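Local coordinates for protein carbohydrate kinase, FGGY (Novosphingobium aromaticivorans, PDB 3H6E) that probably phosphorylates a carbohydrate substrate as a kinase of the FGGY family, at residues E251-R265 and I385-A398. Residues are numbered along the deposited sequence; the frame is centred on the assembly and turned at random.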
ATOM      1  N   GLU A 251      10.365   9.913 -13.519  1.00 26.26           N
ATOM      2  CA  GLU A 251      10.991   9.211 -12.417  1.00 25.04           C
ATOM      3  C   GLU A 251      10.494   9.860 -11.136  1.00 26.59           C
ATOM      4  O   GLU A 251      10.732  11.048 -10.903  1.00 26.06           O
ATOM      5  CB  GLU A 251      12.512   9.305 -12.518  1.00 23.21           C
ATOM      6  CG  GLU A 251      13.226   8.030 -12.108  1.00 24.80           C
ATOM      7  CD  GLU A 251      13.364   7.920 -10.623  1.00 23.47           C
ATOM      8  OE1 GLU A 251      13.791   8.917 -10.013  1.00 27.69           O
ATOM      9  OE2 GLU A 251      13.049   6.852 -10.064  1.00 22.78           O
ATOM     10  N   ALA A 252       9.785   9.092 -10.317  1.00 24.59           N
ATOM     11  CA  ALA A 252       9.166   9.650  -9.121  1.00 22.09           C
ATOM     12  C   ALA A 252       8.990   8.597  -8.049  1.00 21.87           C
ATOM     13  O   ALA A 252       8.948   7.405  -8.342  1.00 24.05           O
ATOM     14  CB  ALA A 252       7.826  10.272  -9.459  1.00 22.46           C
ATOM     15  N   THR A 253       8.886   9.045  -6.805  1.00 19.86           N
ATOM     16  CA  THR A 253       8.656   8.161  -5.677  1.00 18.77           C
ATOM     17  C   THR A 253       7.517   8.704  -4.821  1.00 20.75           C
ATOM     18  O   THR A 253       7.508   9.881  -4.469  1.00 19.83           O
ATOM     19  CB  THR A 253       9.911   8.047  -4.794  1.00 20.08           C
ATOM     20  OG1 THR A 253      10.937   7.335  -5.500  1.00 19.89           O
ATOM     21  CG2 THR A 253       9.591   7.321  -3.495  1.00 19.03           C
ATOM     22  N   VAL A 254       6.553   7.849  -4.495  1.00 19.46           N
ATOM     23  CA  VAL A 254       5.511   8.225  -3.555  1.00 18.85           C
ATOM     24  C   VAL A 254       5.848   7.694  -2.167  1.00 19.48           C
ATOM     25  O   VAL A 254       6.109   6.503  -1.991  1.00 20.23           O
ATOM     26  CB  VAL A 254       4.121   7.721  -3.986  1.00 20.16           C
ATOM     27  CG1 VAL A 254       3.081   8.087  -2.935  1.00 20.29           C
ATOM     28  CG2 VAL A 254       3.735   8.291  -5.346  1.00 17.37           C
ATOM     29  N   LEU A 255       5.866   8.587  -1.187  1.00 18.86           N
ATOM     30  CA  LEU A 255       6.162   8.197   0.179  1.00 19.50           C
ATOM     31  C   LEU A 255       4.912   8.329   1.027  1.00 20.78           C
ATOM     32  O   LEU A 255       4.519   9.438   1.391  1.00 20.82           O
ATOM     33  CB  LEU A 255       7.269   9.068   0.769  1.00 19.57           C
ATOM     34  CG  LEU A 255       7.598   8.758   2.233  1.00 20.50           C
ATOM     35  CD1 LEU A 255       8.509   7.551   2.320  1.00 19.47           C
ATOM     36  CD2 LEU A 255       8.234   9.953   2.916  1.00 21.68           C
ATOM     37  N   SER A 256       4.283   7.201   1.335  1.00 19.04           N
ATOM     38  CA  SER A 256       3.095   7.222   2.176  1.00 20.78           C
ATOM     39  C   SER A 256       3.486   7.146   3.651  1.00 20.09           C
ATOM     40  O   SER A 256       4.467   6.501   4.018  1.00 18.24           O
ATOM     41  CB  SER A 256       2.126   6.100   1.804  1.00 20.60           C
ATOM     42  OG  SER A 256       2.693   4.831   2.032  1.00 22.88           O
ATOM     43  N   THR A 257       2.717   7.825   4.492  1.00 21.06           N
ATOM     44  CA  THR A 257       3.019   7.891   5.912  1.00 22.93           C
ATOM     45  C   THR A 257       1.810   7.493   6.750  1.00 22.72           C
ATOM     46  O   THR A 257       0.697   7.389   6.239  1.00 25.20           O
ATOM     47  CB  THR A 257       3.518   9.299   6.320  1.00 23.85           C
ATOM     48  OG1 THR A 257       2.448  10.245   6.211  1.00 24.29           O
ATOM     49  CG2 THR A 257       4.669   9.733   5.428  1.00 22.17           C
ATOM     50  N   GLY A 258       2.045   7.301   8.040  1.00 21.69           N
ATOM     51  CA  GLY A 258       1.066   6.740   8.952  1.00 25.64           C
ATOM     52  C   GLY A 258       1.815   5.861   9.942  1.00 26.49           C
ATOM     53  O   GLY A 258       2.978   6.128  10.252  1.00 24.01           O
ATOM     54  N   THR A 259       1.173   4.805  10.435  1.00 25.72           N
ATOM     55  CA  THR A 259       1.892   3.850  11.272  1.00 28.15           C
ATOM     56  C   THR A 259       3.147   3.388  10.535  1.00 26.17           C
ATOM     57  O   THR A 259       4.237   3.357  11.102  1.00 25.93           O
ATOM     58  CB  THR A 259       1.032   2.629  11.642  1.00 27.60           C
ATOM     59  OG1 THR A 259      -0.040   3.040  12.496  1.00 30.92           O
ATOM     60  CG2 THR A 259       1.872   1.604  12.377  1.00 29.65           C
ATOM     61  N   TRP A 260       2.980   3.047   9.261  1.00 23.70           N
ATOM     62  CA  TRP A 260       4.101   2.706   8.401  1.00 23.21           C
ATOM     63  C   TRP A 260       4.423   3.849   7.441  1.00 22.72           C
ATOM     64  O   TRP A 260       3.534   4.401   6.791  1.00 20.72           O
ATOM     65  CB  TRP A 260       3.794   1.444   7.589  1.00 23.47           C
ATOM     66  CG  TRP A 260       3.917   0.165   8.355  1.00 26.44           C
ATOM     67  CD1 TRP A 260       2.932  -0.474   9.056  1.00 27.87           C
ATOM     68  CD2 TRP A 260       5.092  -0.644   8.488  1.00 28.18           C
ATOM     69  NE1 TRP A 260       3.424  -1.624   9.624  1.00 27.79           N
ATOM     70  CE2 TRP A 260       4.747  -1.753   9.290  1.00 30.16           C
ATOM     71  CE3 TRP A 260       6.404  -0.536   8.012  1.00 27.05           C
ATOM     72  CZ2 TRP A 260       5.665  -2.749   9.622  1.00 31.86           C
ATOM     73  CZ3 TRP A 260       7.314  -1.526   8.347  1.00 27.08           C
ATOM     74  CH2 TRP A 260       6.941  -2.616   9.143  1.00 30.38           C
ATOM     75  N   PHE A 261       5.700   4.203   7.368  1.00 21.62           N
ATOM     76  CA  PHE A 261       6.194   5.079   6.319  1.00 22.03           C
ATOM     77  C   PHE A 261       6.709   4.185   5.198  1.00 21.31           C
ATOM     78  O   PHE A 261       7.616   3.382   5.410  1.00 21.32           O
ATOM     79  CB  PHE A 261       7.332   5.953   6.843  1.00 22.55           C
ATOM     80  CG  PHE A 261       6.883   7.088   7.713  1.00 24.27           C
ATOM     81  CD1 PHE A 261       5.830   6.932   8.600  1.00 24.47           C
ATOM     82  CD2 PHE A 261       7.538   8.309   7.667  1.00 25.46           C
ATOM     83  CE1 PHE A 261       5.426   7.978   9.409  1.00 26.12           C
ATOM     84  CE2 PHE A 261       7.143   9.358   8.476  1.00 24.99           C
ATOM     85  CZ  PHE A 261       6.085   9.195   9.346  1.00 26.32           C
ATOM     86  N   ILE A 262       6.121   4.304   4.012  1.00 20.51           N
ATOM     87  CA  ILE A 262       6.486   3.434   2.902  1.00 19.77           C
ATOM     88  C   ILE A 262       6.881   4.217   1.659  1.00 19.61           C
ATOM     89  O   ILE A 262       6.102   5.014   1.140  1.00 19.12           O
ATOM     90  CB  ILE A 262       5.345   2.468   2.533  1.00 21.50           C
ATOM     91  CG1 ILE A 262       4.903   1.669   3.759  1.00 21.06           C
ATOM     92  CG2 ILE A 262       5.781   1.533   1.411  1.00 20.71           C
ATOM     93  CD1 ILE A 262       3.740   0.742   3.496  1.00 18.88           C
ATOM     94  N   ALA A 263       8.099   3.979   1.189  1.00 20.37           N
ATOM     95  CA  ALA A 263       8.583   4.590  -0.037  1.00 18.87           C
ATOM     96  C   ALA A 263       8.386   3.635  -1.206  1.00 19.98           C
ATOM     97  O   ALA A 263       8.964   2.548  -1.233  1.00 19.86           O
ATOM     98  CB  ALA A 263      10.048   4.973   0.099  1.00 16.61           C
HETATM   99  N   MSE A 264       7.564   4.043  -2.168  1.00 20.09           N
HETATM  100  CA  MSE A 264       7.351   3.258  -3.374  1.00 18.85           C
HETATM  101  C   MSE A 264       7.826   4.040  -4.588  1.00 21.13           C
HETATM  102  O   MSE A 264       7.239   5.061  -4.953  1.00 20.92           O
HETATM  103  CB  MSE A 264       5.879   2.898  -3.514  1.00 19.87           C
HETATM  104  CG  MSE A 264       5.318   2.168  -2.301  1.00 21.80           C
HETATM  105 SE   MSE A 264       3.398   1.860  -2.440  1.00 46.91          SE
HETATM  106  CE  MSE A 264       3.401   0.577  -3.910  1.00 23.96           C
ATOM    107  N   ARG A 265       8.898   3.562  -5.207  1.00 19.50           N
ATOM    108  CA  ARG A 265       9.501   4.270  -6.326  1.00 19.54           C
ATOM    109  C   ARG A 265       8.980   3.791  -7.677  1.00 20.57           C
ATOM    110  O   ARG A 265       8.770   2.598  -7.890  1.00 20.97           O
ATOM    111  CB  ARG A 265      11.024   4.138  -6.283  1.00 20.81           C
ATOM    112  CG  ARG A 265      11.710   4.597  -7.552  1.00 20.68           C
ATOM    113  CD  ARG A 265      13.201   4.349  -7.505  1.00 20.76           C
ATOM    114  NE  ARG A 265      13.828   4.700  -8.773  1.00 23.85           N
ATOM    115  CZ  ARG A 265      15.081   4.411  -9.105  1.00 20.42           C
ATOM    116  NH1 ARG A 265      15.862   3.756  -8.262  1.00 21.06           N
ATOM    117  NH2 ARG A 265      15.548   4.776 -10.287  1.00 19.92           N
ATOM    118  N   ILE A 385      16.655   2.488  -2.243  1.00 23.07           N
ATOM    119  CA  ILE A 385      15.960   2.078  -3.461  1.00 22.54           C
ATOM    120  C   ILE A 385      16.251   2.997  -4.646  1.00 22.48           C
ATOM    121  O   ILE A 385      15.688   2.821  -5.725  1.00 21.43           O
ATOM    122  CB  ILE A 385      14.427   1.989  -3.245  1.00 22.10           C
ATOM    123  CG1 ILE A 385      13.879   3.320  -2.726  1.00 22.11           C
ATOM    124  CG2 ILE A 385      14.087   0.864  -2.276  1.00 21.85           C
ATOM    125  CD1 ILE A 385      12.373   3.336  -2.546  1.00 20.23           C
ATOM    126  N   GLY A 386      17.122   3.980  -4.441  1.00 22.92           N
ATOM    127  CA  GLY A 386      17.527   4.872  -5.513  1.00 21.13           C
ATOM    128  C   GLY A 386      16.509   5.939  -5.869  1.00 22.54           C
ATOM    129  O   GLY A 386      16.484   6.418  -7.003  1.00 22.18           O
ATOM    130  N   SER A 387      15.674   6.318  -4.904  1.00 22.72           N
ATOM    131  CA  SER A 387      14.686   7.378  -5.110  1.00 21.71           C
ATOM    132  C   SER A 387      15.367   8.708  -5.411  1.00 21.49           C
ATOM    133  O   SER A 387      16.254   9.141  -4.677  1.00 22.58           O
ATOM    134  CB  SER A 387      13.784   7.538  -3.880  1.00 22.01           C
ATOM    135  OG  SER A 387      12.810   6.515  -3.801  1.00 21.78           O
ATOM    136  N   THR A 388      14.941   9.350  -6.494  1.00 22.09           N
ATOM    137  CA  THR A 388      15.461  10.655  -6.875  1.00 20.37           C
ATOM    138  C   THR A 388      14.411  11.466  -7.618  1.00 21.89           C
ATOM    139  O   THR A 388      13.354  10.948  -7.983  1.00 21.93           O
ATOM    140  CB  THR A 388      16.688  10.530  -7.794  1.00 20.68           C
ATOM    141  OG1 THR A 388      16.347   9.739  -8.940  1.00 19.89           O
ATOM    142  CG2 THR A 388      17.856   9.891  -7.059  1.00 21.49           C
ATOM    143  N   GLY A 389      14.713  12.743  -7.838  1.00 21.48           N
ATOM    144  CA  GLY A 389      13.932  13.576  -8.733  1.00 22.28           C
ATOM    145  C   GLY A 389      12.670  14.173  -8.144  1.00 24.01           C
ATOM    146  O   GLY A 389      12.596  15.375  -7.903  1.00 23.62           O
ATOM    147  N   ARG A 390      11.667  13.329  -7.926  1.00 24.13           N
ATOM    148  CA  ARG A 390      10.380  13.786  -7.429  1.00 22.59           C
ATOM    149  C   ARG A 390       9.881  12.877  -6.320  1.00 22.12           C
ATOM    150  O   ARG A 390       9.809  11.663  -6.491  1.00 23.29           O
ATOM    151  CB  ARG A 390       9.361  13.824  -8.567  1.00 23.41           C
ATOM    152  CG  ARG A 390       9.846  14.585  -9.783  1.00 25.52           C
ATOM    153  CD  ARG A 390       9.007  14.280 -11.004  1.00 25.04           C
ATOM    154  NE  ARG A 390       9.803  14.372 -12.223  1.00 27.28           N
ATOM    155  CZ  ARG A 390       9.819  15.424 -13.032  1.00 27.27           C
ATOM    156  NH1 ARG A 390       9.069  16.486 -12.762  1.00 25.51           N
ATOM    157  NH2 ARG A 390      10.583  15.406 -14.120  1.00 27.72           N
ATOM    158  N   ILE A 391       9.545  13.470  -5.181  1.00 21.94           N
ATOM    159  CA  ILE A 391       8.968  12.717  -4.078  1.00 22.73           C
ATOM    160  C   ILE A 391       7.646  13.332  -3.645  1.00 23.17           C
ATOM    161  O   ILE A 391       7.572  14.519  -3.333  1.00 23.55           O
ATOM    162  CB  ILE A 391       9.917  12.648  -2.872  1.00 20.90           C
ATOM    163  CG1 ILE A 391      11.254  12.042  -3.292  1.00 22.36           C
ATOM    164  CG2 ILE A 391       9.295  11.830  -1.756  1.00 20.63           C
ATOM    165  CD1 ILE A 391      12.157  11.694  -2.135  1.00 24.20           C
ATOM    166  N   LEU A 392       6.599  12.517  -3.637  1.00 23.77           N
ATOM    167  CA  LEU A 392       5.286  12.962  -3.197  1.00 23.53           C
ATOM    168  C   LEU A 392       4.965  12.356  -1.840  1.00 22.70           C
ATOM    169  O   LEU A 392       4.828  11.139  -1.712  1.00 21.78           O
ATOM    170  CB  LEU A 392       4.227  12.565  -4.223  1.00 24.03           C
ATOM    171  CG  LEU A 392       2.762  12.676  -3.799  1.00 26.46           C
ATOM    172  CD1 LEU A 392       2.453  14.064  -3.247  1.00 26.56           C
ATOM    173  CD2 LEU A 392       1.856  12.331  -4.977  1.00 24.74           C
ATOM    174  N   VAL A 393       4.866  13.208  -0.823  1.00 23.19           N
ATOM    175  CA  VAL A 393       4.491  12.761   0.514  1.00 23.09           C
ATOM    176  C   VAL A 393       2.972  12.729   0.643  1.00 23.46           C
ATOM    177  O   VAL A 393       2.289  13.676   0.253  1.00 24.63           O
ATOM    178  CB  VAL A 393       5.081  13.673   1.608  1.00 23.06           C
ATOM    179  CG1 VAL A 393       4.817  13.091   2.985  1.00 23.03           C
ATOM    180  CG2 VAL A 393       6.574  13.861   1.394  1.00 23.62           C
ATOM    181  N   GLU A 394       2.447  11.632   1.178  1.00 24.47           N
ATOM    182  CA  GLU A 394       1.015  11.498   1.431  1.00 23.20           C
ATOM    183  C   GLU A 394       0.799  10.957   2.838  1.00 23.50           C
ATOM    184  O   GLU A 394       1.761  10.695   3.564  1.00 22.67           O
ATOM    185  CB  GLU A 394       0.364  10.581   0.399  1.00 22.80           C
ATOM    186  CG  GLU A 394       0.615  11.003  -1.035  1.00 23.97           C
ATOM    187  CD  GLU A 394      -0.232  10.229  -2.020  1.00 27.89           C
ATOM    188  OE1 GLU A 394      -0.719   9.140  -1.654  1.00 31.94           O
ATOM    189  OE2 GLU A 394      -0.409  10.707  -3.160  1.00 31.78           O
ATOM    190  N   GLY A 395      -0.461  10.785   3.222  1.00 24.49           N
ATOM    191  CA  GLY A 395      -0.788  10.355   4.570  1.00 24.39           C
ATOM    192  C   GLY A 395      -0.812  11.531   5.525  1.00 27.03           C
ATOM    193  O   GLY A 395      -0.601  12.671   5.114  1.00 29.14           O
ATOM    194  N   ARG A 396      -1.052  11.263   6.804  1.00 28.52           N
ATOM    195  CA  ARG A 396      -1.225  12.339   7.777  1.00 28.48           C
ATOM    196  C   ARG A 396       0.038  13.162   8.038  1.00 28.91           C
ATOM    197  O   ARG A 396      -0.049  14.333   8.402  1.00 32.10           O
ATOM    198  CB  ARG A 396      -1.820  11.811   9.090  1.00 29.22           C
ATOM    199  CG  ARG A 396      -0.869  11.028   9.979  1.00 30.47           C
ATOM    200  CD  ARG A 396      -1.577  10.625  11.272  1.00 31.64           C
ATOM    201  NE  ARG A 396      -0.761   9.772  12.134  1.00 32.53           N
ATOM    202  CZ  ARG A 396      -0.044  10.208  13.166  1.00 34.01           C
ATOM    203  NH1 ARG A 396      -0.023  11.497  13.476  1.00 34.08           N
ATOM    204  NH2 ARG A 396       0.663   9.349  13.890  1.00 37.72           N
ATOM    205  N   PHE A 397       1.206  12.561   7.842  1.00 29.18           N
ATOM    206  CA  PHE A 397       2.460  13.254   8.124  1.00 28.43           C
ATOM    207  C   PHE A 397       2.858  14.219   7.008  1.00 30.93           C
ATOM    208  O   PHE A 397       3.946  14.794   7.022  1.00 29.79           O
ATOM    209  CB  PHE A 397       3.576  12.255   8.433  1.00 29.50           C
ATOM    210  CG  PHE A 397       3.406  11.559   9.757  1.00 28.53           C
ATOM    211  CD1 PHE A 397       3.943  12.102  10.913  1.00 28.47           C
ATOM    212  CD2 PHE A 397       2.695  10.373   9.848  1.00 29.16           C
ATOM    213  CE1 PHE A 397       3.782  11.475  12.128  1.00 28.12           C
ATOM    214  CE2 PHE A 397       2.530   9.741  11.061  1.00 28.97           C
ATOM    215  CZ  PHE A 397       3.076  10.293  12.203  1.00 30.91           C
ATOM    216  N   ALA A 398       1.960  14.389   6.042  1.00 20.00           N
ATOM    217  CA  ALA A 398       2.097  15.439   5.039  1.00 20.00           C
ATOM    218  C   ALA A 398       1.820  16.813   5.639  1.00 20.00           C
ATOM    219  O   ALA A 398       2.376  17.814   5.201  1.00 32.52           O
ATOM    220  CB  ALA A 398       1.169  15.173   3.864  1.00 20.00           C
TER
HETATM  221  O   HOH W   1      12.330   8.328  -7.750  1.00 21.00           O
HETATM  222  O   HOH W   2      -1.579   8.471   7.434  1.00 26.28           O
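Thr253 and Leu255 pair through their backbones with Arg390, Leu392 and Glu394. Strands 252-256 and 390-394 have N-to-C directions only 20° apart, and Thr253 bonds through N to Arg390 O (2.8 Å) and through O to Leu392 N, the parallel pattern. Helices bury both faces of this core: Leu382 of helix 363-384 lies on Thr253 and Ile391, Ala241 of helix 233-241 on Val254 and Leu392. Further on, Thr257 OG1, set between its backbone N and carbonyl carbon (chi1 68°), donates to Glu394 O in the carbonyl plane (2.8 Å) and accepts from Phe397 N (3.1 Å). Phe261 CZ sits over a face of the Phe397 ring, 3.6 Å from its CG.

At the other end Thr253 OG1 and Ser387 OG share a 2.7 Å hydrogen bond, either possibly donating. The extended Arg265 reaches Ile385 O through NH1 (2.7 Å), in its guanidinium plane, while NE salt-bridges Glu251 OE2 (2.6 Å). A leucine in its place would probably leave Ile385 O and the Glu251 carboxylate without these partners. Solvent enters at both margins: one water bridges Thr253 OG1 and exposed Thr388's N, another Thr257 O and Arg396 N. This mid-sheet pair between helices is consistent with the C-terminal, actin-like ATPase domain of FGGY kinases.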